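Local coordinates for MoaF-like domain-containing protein (Burkholderia vietnamiensis, PDB 5HAL), which is of unknown function, possibly a hydrolase of beta-lactamase type, and folds as a calycin-like beta-barrel of the MoaF-like family, at residues Lys21-Arg26 / Gly110-Val115; Asp69-Ala74 / Asp87-Gly92. All coordinates share one frame; numbering follows the deposited sequence. Where two conformers were deposited one is given.

Contact 1. Residues Lys21-Arg26 / Gly110-Val115; sequences KTFEVR and GSLRAV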
loop_
_atom_site.group_PDB
_atom_site.type_symbol
_atom_site.label_atom_id
_atom_site.label_comp_id
_atom_site.label_asym_id
_atom_site.label_seq_id
_atom_site.Cartn_x
_atom_site.Cartn_y
_atom_site.Cartn_z
ATOM N N LYS A 21 11.642 3.413 -2.947
ATOM C CA LYS A 21 10.882 4.640 -3.138
ATOM C C LYS A 21 9.711 4.684 -2.171
ATOM O O LYS A 21 9.253 3.652 -1.677
ATOM C CB LYS A 21 10.357 4.749 -4.585
ATOM C CG LYS A 21 11.484 4.875 -5.625
ATOM C CD LYS A 21 10.946 4.603 -7.024
ATOM C CE LYS A 21 12.081 4.468 -8.024
ATOM N NZ LYS A 21 11.579 3.908 -9.306
ATOM N N THR A 22 9.207 5.894 -1.926
ATOM C CA THR A 22 8.086 6.122 -1.024
ATOM C C THR A 22 6.971 6.846 -1.766
ATOM O O THR A 22 7.231 7.731 -2.585
ATOM C CB THR A 22 8.530 6.919 0.212
ATOM O OG1 THR A 22 9.498 6.154 0.935
ATOM C CG2 THR A 22 7.344 7.227 1.142
ATOM N N PHE A 23 5.730 6.455 -1.483
ATOM C CA PHE A 23 4.552 6.990 -2.153
ATOM C C PHE A 23 3.528 7.412 -1.117
ATOM O O PHE A 23 3.341 6.734 -0.106
ATOM C CB PHE A 23 3.964 5.941 -3.130
ATOM C CG PHE A 23 4.964 5.486 -4.134
ATOM C CD1 PHE A 23 5.095 6.158 -5.345
ATOM C CD2 PHE A 23 5.866 4.469 -3.820
ATOM C CE1 PHE A 23 6.070 5.787 -6.256
ATOM C CE2 PHE A 23 6.846 4.090 -4.723
ATOM C CZ PHE A 23 6.949 4.748 -5.948
ATOM N N GLU A 24 2.873 8.542 -1.365
ATOM C CA GLU A 24 1.738 8.954 -0.555
ATOM C C GLU A 24 0.438 8.536 -1.234
ATOM O O GLU A 24 0.213 8.850 -2.409
ATOM C CB GLU A 24 1.742 10.461 -0.325
ATOM C CG GLU A 24 0.591 10.905 0.545
ATOM C CD GLU A 24 0.653 12.386 0.870
ATOM O OE1 GLU A 24 0.348 13.206 -0.025
ATOM O OE2 GLU A 24 1.020 12.723 2.017
ATOM N N VAL A 25 -0.417 7.836 -0.493
ATOM C CA VAL A 25 -1.735 7.448 -0.974
ATOM C C VAL A 25 -2.774 8.233 -0.187
ATOM O O VAL A 25 -2.691 8.323 1.043
ATOM C CB VAL A 25 -1.958 5.926 -0.865
ATOM C CG1 VAL A 25 -1.174 5.206 -1.962
ATOM C CG2 VAL A 25 -1.547 5.380 0.521
ATOM N N ARG A 26 -3.738 8.818 -0.894
ATOM C CA ARG A 26 -4.782 9.627 -0.273
ATOM C C ARG A 26 -6.144 9.075 -0.673
ATOM O O ARG A 26 -6.461 8.994 -1.863
ATOM C CB ARG A 26 -4.661 11.102 -0.675
ATOM C CG ARG A 26 -3.258 11.694 -0.531
ATOM C CD ARG A 26 -3.266 13.223 -0.683
ATOM N NE ARG A 26 -3.857 13.857 0.496
ATOM C CZ ARG A 26 -3.171 14.526 1.420
ATOM N NH1 ARG A 26 -3.807 15.040 2.466
ATOM N NH2 ARG A 26 -1.858 14.690 1.299
ATOM N N GLY A 110 -8.088 6.090 -4.336
ATOM C CA GLY A 110 -7.610 7.450 -4.297
ATOM C C GLY A 110 -6.393 7.663 -5.154
ATOM O O GLY A 110 -6.153 6.937 -6.120
ATOM N N SER A 111 -5.635 8.692 -4.795
ATOM C CA SER A 111 -4.460 9.099 -5.534
ATOM C C SER A 111 -3.218 8.409 -4.984
ATOM O O SER A 111 -3.190 7.931 -3.848
ATOM C CB SER A 111 -4.281 10.611 -5.456
ATOM O OG SER A 111 -4.134 10.998 -4.104
ATOM N N LEU A 112 -2.184 8.377 -5.819
ATOM C CA LEU A 112 -0.887 7.819 -5.459
ATOM C C LEU A 112 0.181 8.694 -6.092
ATOM O O LEU A 112 0.143 8.946 -7.297
ATOM C CB LEU A 112 -0.749 6.366 -5.935
ATOM C CG LEU A 112 0.603 5.670 -5.722
ATOM C CD1 LEU A 112 0.416 4.169 -5.516
ATOM C CD2 LEU A 112 1.561 5.923 -6.877
ATOM N N ARG A 113 1.129 9.173 -5.283
ATOM C CA ARG A 113 2.176 10.017 -5.850
ATOM C C ARG A 113 3.501 9.800 -5.124
ATOM O O ARG A 113 3.541 9.555 -3.915
ATOM C CB ARG A 113 1.795 11.503 -5.817
ATOM C CG ARG A 113 1.764 12.096 -4.438
ATOM C CD ARG A 113 1.875 13.618 -4.464
ATOM N NE ARG A 113 2.183 14.127 -3.129
ATOM C CZ ARG A 113 3.386 14.538 -2.739
ATOM N NH1 ARG A 113 4.409 14.537 -3.588
ATOM N NH2 ARG A 113 3.563 14.967 -1.496
ATOM N N ALA A 114 4.585 9.898 -5.892
ATOM C CA ALA A 114 5.936 9.756 -5.358
ATOM C C ALA A 114 6.270 10.885 -4.390
ATOM O O ALA A 114 5.983 12.051 -4.655
ATOM C CB ALA A 114 6.953 9.746 -6.501
ATOM N N VAL A 115 6.881 10.525 -3.261
ATOM C CA VAL A 115 7.321 11.485 -2.242
ATOM C C VAL A 115 8.793 11.843 -2.442
ATOM O O VAL A 115 9.589 10.970 -2.783
ATOM C CB VAL A 115 7.111 10.923 -0.815
ATOM C CG1 VAL A 115 7.636 11.900 0.240
ATOM C CG2 VAL A 115 5.657 10.606 -0.579
ATOM O OXT VAL A 115 9.230 12.983 -2.257
HETATM O O HOH W 1 -1.449 10.755 -3.363
HETATM O O HOH W 2 -0.428 12.880 -2.304
#
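The F23 ring meets L112 and A114 obliquely: CD1 lies 3.9 Å from L112 CD2 and, on the same rim, CE1 lies 4.1 Å from A114 CB. The F89 ring adds an edge-to-face partner from beyond the two strands. The other flat groups sit on the opposite face of the sheet. OE1 of E24 lies at the edge of the R113 guanidinium, near its plane, in a long salt bridge of 3.7 Å to NE, while the carboxylate and guanidinium planes stand 84° apart. The same OE1 accepts a 3.0 Å bond from R26 NH2, which approaches from above the carboxylate plane. One carboxylate oxygen thus joins two arginines, probably easing the repulsion between them.

Residues 22-26 and 110-114, parts of the chain's first and last strands, run antiparallel, and this pairing closes the eight-stranded antiparallel barrel expected of a calycin relative. E24 with R113 and R26 with S111 are the hydrogen-bonded pairs; F23 with A114 and V25 with L112 are the non-hydrogen-bonded ones. Ladder bonding extends to the C-terminal residue, where V115 N reaches T22 O at 2.9 Å, nearly straight at 172°. With CG2 of V115 anti to its carbonyl carbon, that methyl lies 3.9 Å from E24 CB. On the buried face, V25 and L112 lie side by side, CG1 of V25 4.0 Å from CD1 of L112.

Contact 2. Residues Asp69-Ala74 / Asp87-Gly92; sequences DTYAIA and DDFAAG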
loop_
_atom_site.group_PDB
_atom_site.type_symbol
_atom_site.label_atom_id
_atom_site.label_comp_id
_atom_site.label_asym_id
_atom_site.label_seq_id
_atom_site.Cartn_x
_atom_site.Cartn_y
_atom_site.Cartn_z
ATOM N N ASP A 69 2.693 -0.509 -15.766
ATOM C CA ASP A 69 2.930 0.323 -14.588
ATOM C C ASP A 69 1.894 0.125 -13.477
ATOM O O ASP A 69 1.835 0.944 -12.546
ATOM C CB ASP A 69 3.000 1.807 -14.970
ATOM C CG ASP A 69 4.090 2.096 -15.985
ATOM O OD1 ASP A 69 5.209 1.566 -15.836
ATOM O OD2 ASP A 69 3.819 2.849 -16.938
ATOM N N THR A 70 1.102 -0.947 -13.527
ATOM C CA THR A 70 0.045 -1.211 -12.557
ATOM C C THR A 70 0.295 -2.562 -11.895
ATOM O O THR A 70 0.464 -3.569 -12.589
ATOM C CB THR A 70 -1.337 -1.202 -13.233
ATOM O OG1 THR A 70 -1.502 0.004 -13.976
ATOM C CG2 THR A 70 -2.446 -1.285 -12.197
ATOM N N TYR A 71 0.286 -2.591 -10.556
ATOM C CA TYR A 71 0.672 -3.778 -9.802
ATOM C C TYR A 71 -0.357 -4.102 -8.729
ATOM O O TYR A 71 -0.900 -3.203 -8.080
ATOM C CB TYR A 71 2.069 -3.584 -9.147
ATOM C CG TYR A 71 3.099 -3.202 -10.172
ATOM C CD1 TYR A 71 3.362 -1.870 -10.457
ATOM C CD2 TYR A 71 3.761 -4.175 -10.910
ATOM C CE1 TYR A 71 4.277 -1.519 -11.445
ATOM C CE2 TYR A 71 4.680 -3.836 -11.887
ATOM C CZ TYR A 71 4.928 -2.507 -12.150
ATOM O OH TYR A 71 5.835 -2.165 -13.114
ATOM N N ALA A 72 -0.610 -5.397 -8.542
ATOM C CA ALA A 72 -1.319 -5.903 -7.369
ATOM C C ALA A 72 -0.308 -6.125 -6.238
ATOM O O ALA A 72 0.587 -6.974 -6.338
ATOM C CB ALA A 72 -2.066 -7.189 -7.713
ATOM N N ILE A 73 -0.448 -5.356 -5.167
ATOM C CA ILE A 73 0.450 -5.392 -4.014
ATOM C C ILE A 73 -0.379 -5.830 -2.811
ATOM O O ILE A 73 -1.417 -5.221 -2.519
ATOM C CB ILE A 73 1.100 -4.016 -3.791
ATOM C CG1 ILE A 73 1.760 -3.546 -5.098
ATOM C CG2 ILE A 73 2.106 -4.044 -2.627
ATOM C CD1 ILE A 73 2.290 -2.125 -5.053
ATOM N N ALA A 74 0.053 -6.894 -2.128
ATOM C CA ALA A 74 -0.750 -7.472 -1.049
ATOM C C ALA A 74 0.122 -7.833 0.139
ATOM O O ALA A 74 1.286 -8.199 -0.006
ATOM C CB ALA A 74 -1.529 -8.733 -1.496
ATOM N N ASP A 87 -2.241 -0.592 -7.576
ATOM C CA ASP A 87 -1.583 0.704 -7.620
ATOM C C ASP A 87 -1.023 0.921 -9.018
ATOM O O ASP A 87 -0.191 0.140 -9.488
ATOM C CB ASP A 87 -0.486 0.787 -6.558
ATOM C CG ASP A 87 -1.052 0.928 -5.154
ATOM O OD1 ASP A 87 -2.281 1.101 -5.042
ATOM O OD2 ASP A 87 -0.284 0.878 -4.167
ATOM N N ASP A 88 -1.497 1.976 -9.674
ATOM C CA ASP A 88 -1.091 2.342 -11.026
ATOM C C ASP A 88 -0.155 3.537 -10.892
ATOM O O ASP A 88 -0.602 4.649 -10.585
ATOM C CB ASP A 88 -2.334 2.658 -11.861
ATOM C CG ASP A 88 -2.022 3.107 -13.290
ATOM O OD1 ASP A 88 -0.892 3.529 -13.598
ATOM O OD2 ASP A 88 -2.957 3.055 -14.112
ATOM N N PHE A 89 1.145 3.303 -11.108
ATOM C CA PHE A 89 2.154 4.324 -10.865
ATOM C C PHE A 89 2.288 5.319 -12.006
ATOM O O PHE A 89 2.979 6.328 -11.837
ATOM C CB PHE A 89 3.509 3.667 -10.585
ATOM C CG PHE A 89 3.540 2.908 -9.293
ATOM C CD1 PHE A 89 4.068 3.484 -8.153
ATOM C CD2 PHE A 89 2.988 1.638 -9.207
ATOM C CE1 PHE A 89 4.078 2.796 -6.954
ATOM C CE2 PHE A 89 2.998 0.943 -8.017
ATOM C CZ PHE A 89 3.542 1.530 -6.881
ATOM N N ALA A 90 1.660 5.067 -13.152
ATOM C CA ALA A 90 1.682 6.056 -14.226
ATOM C C ALA A 90 0.521 7.035 -14.098
ATOM O O ALA A 90 0.715 8.250 -14.190
ATOM C CB ALA A 90 1.645 5.367 -15.591
ATOM N N ALA A 91 -0.685 6.520 -13.868
ATOM C CA ALA A 91 -1.840 7.378 -13.655
ATOM C C ALA A 91 -1.873 7.978 -12.258
ATOM O O ALA A 91 -2.614 8.941 -12.034
ATOM C CB ALA A 91 -3.130 6.595 -13.901
ATOM N N GLY A 92 -1.098 7.437 -11.321
ATOM C CA GLY A 92 -1.135 7.935 -9.957
ATOM C C GLY A 92 -2.406 7.592 -9.209
ATOM O O GLY A 92 -2.967 8.452 -8.516
#
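Y71 and F89 meet on the inner face of this hairpin, beside the buried I73 and D87, their side chains crossing at about a right angle. CD1 of Y71 comes 3.7 Å from CE2 of F89, which sits at the edge of the tyrosine ring; with the planes at 60° the pair is oblique. D69 O lies at the edge of the F89 ring, in its plane. I73 CD1 adds a looser touch, 4.3 Å from F89 CZ. F18 packs against both aromatic rings, edge-to-face on Y71 and nearly parallel to F89.

The backbone pairing is short. Y71 and D87 form a hydrogen-bonded antiparallel pair, T70 and D88 a non-hydrogen-bonded one, and F89 N closes the end on D69 O at 2.8 Å. Beyond it strand 82-88 gives way to a turn.

The other side is polar and more exposed, yet close: D88 CG, anti to its backbone N, lies 3.2 Å from T70 OG1, whose hydrogen-bond partner is A68 O. Looseness is confined to the outer end, where the exposed D69 and A90 meet through OD2 and CB, 3.6 Å apart. D88 OD1 accepts two bonds of 3.0 Å: A90 N, in an Asx turn, comes nearly along the C-O axis in a bent bond (138°), A91 N from above the carboxylate plane in a nearly straight one (173°). Both restrain the carboxylate's rotation and probably favour its ionised form, with D69 OD2, 5.8 Å from D88 OD1, working weakly the other way.

From the N terminus the chain enters strand 22-27, whose second neighbour in the sheet is the last strand, 105-114; contact 1 therefore closes a loop of 83 intervening residues. Contact 2 lies wholly within that span, a local closure between strands 70-76 and 82-88 with 12 residues between its segments. The two do not cross. They nevertheless touch, their centres about 10 Å apart. L112 N probably donates to G92 O, just past the turn, while the two methyls of L112 divide between the hairpin's residues, CD1 packing on D87 CG and CD2 on the F89 ring, tying the hairpin's end to the seam between first and last strands.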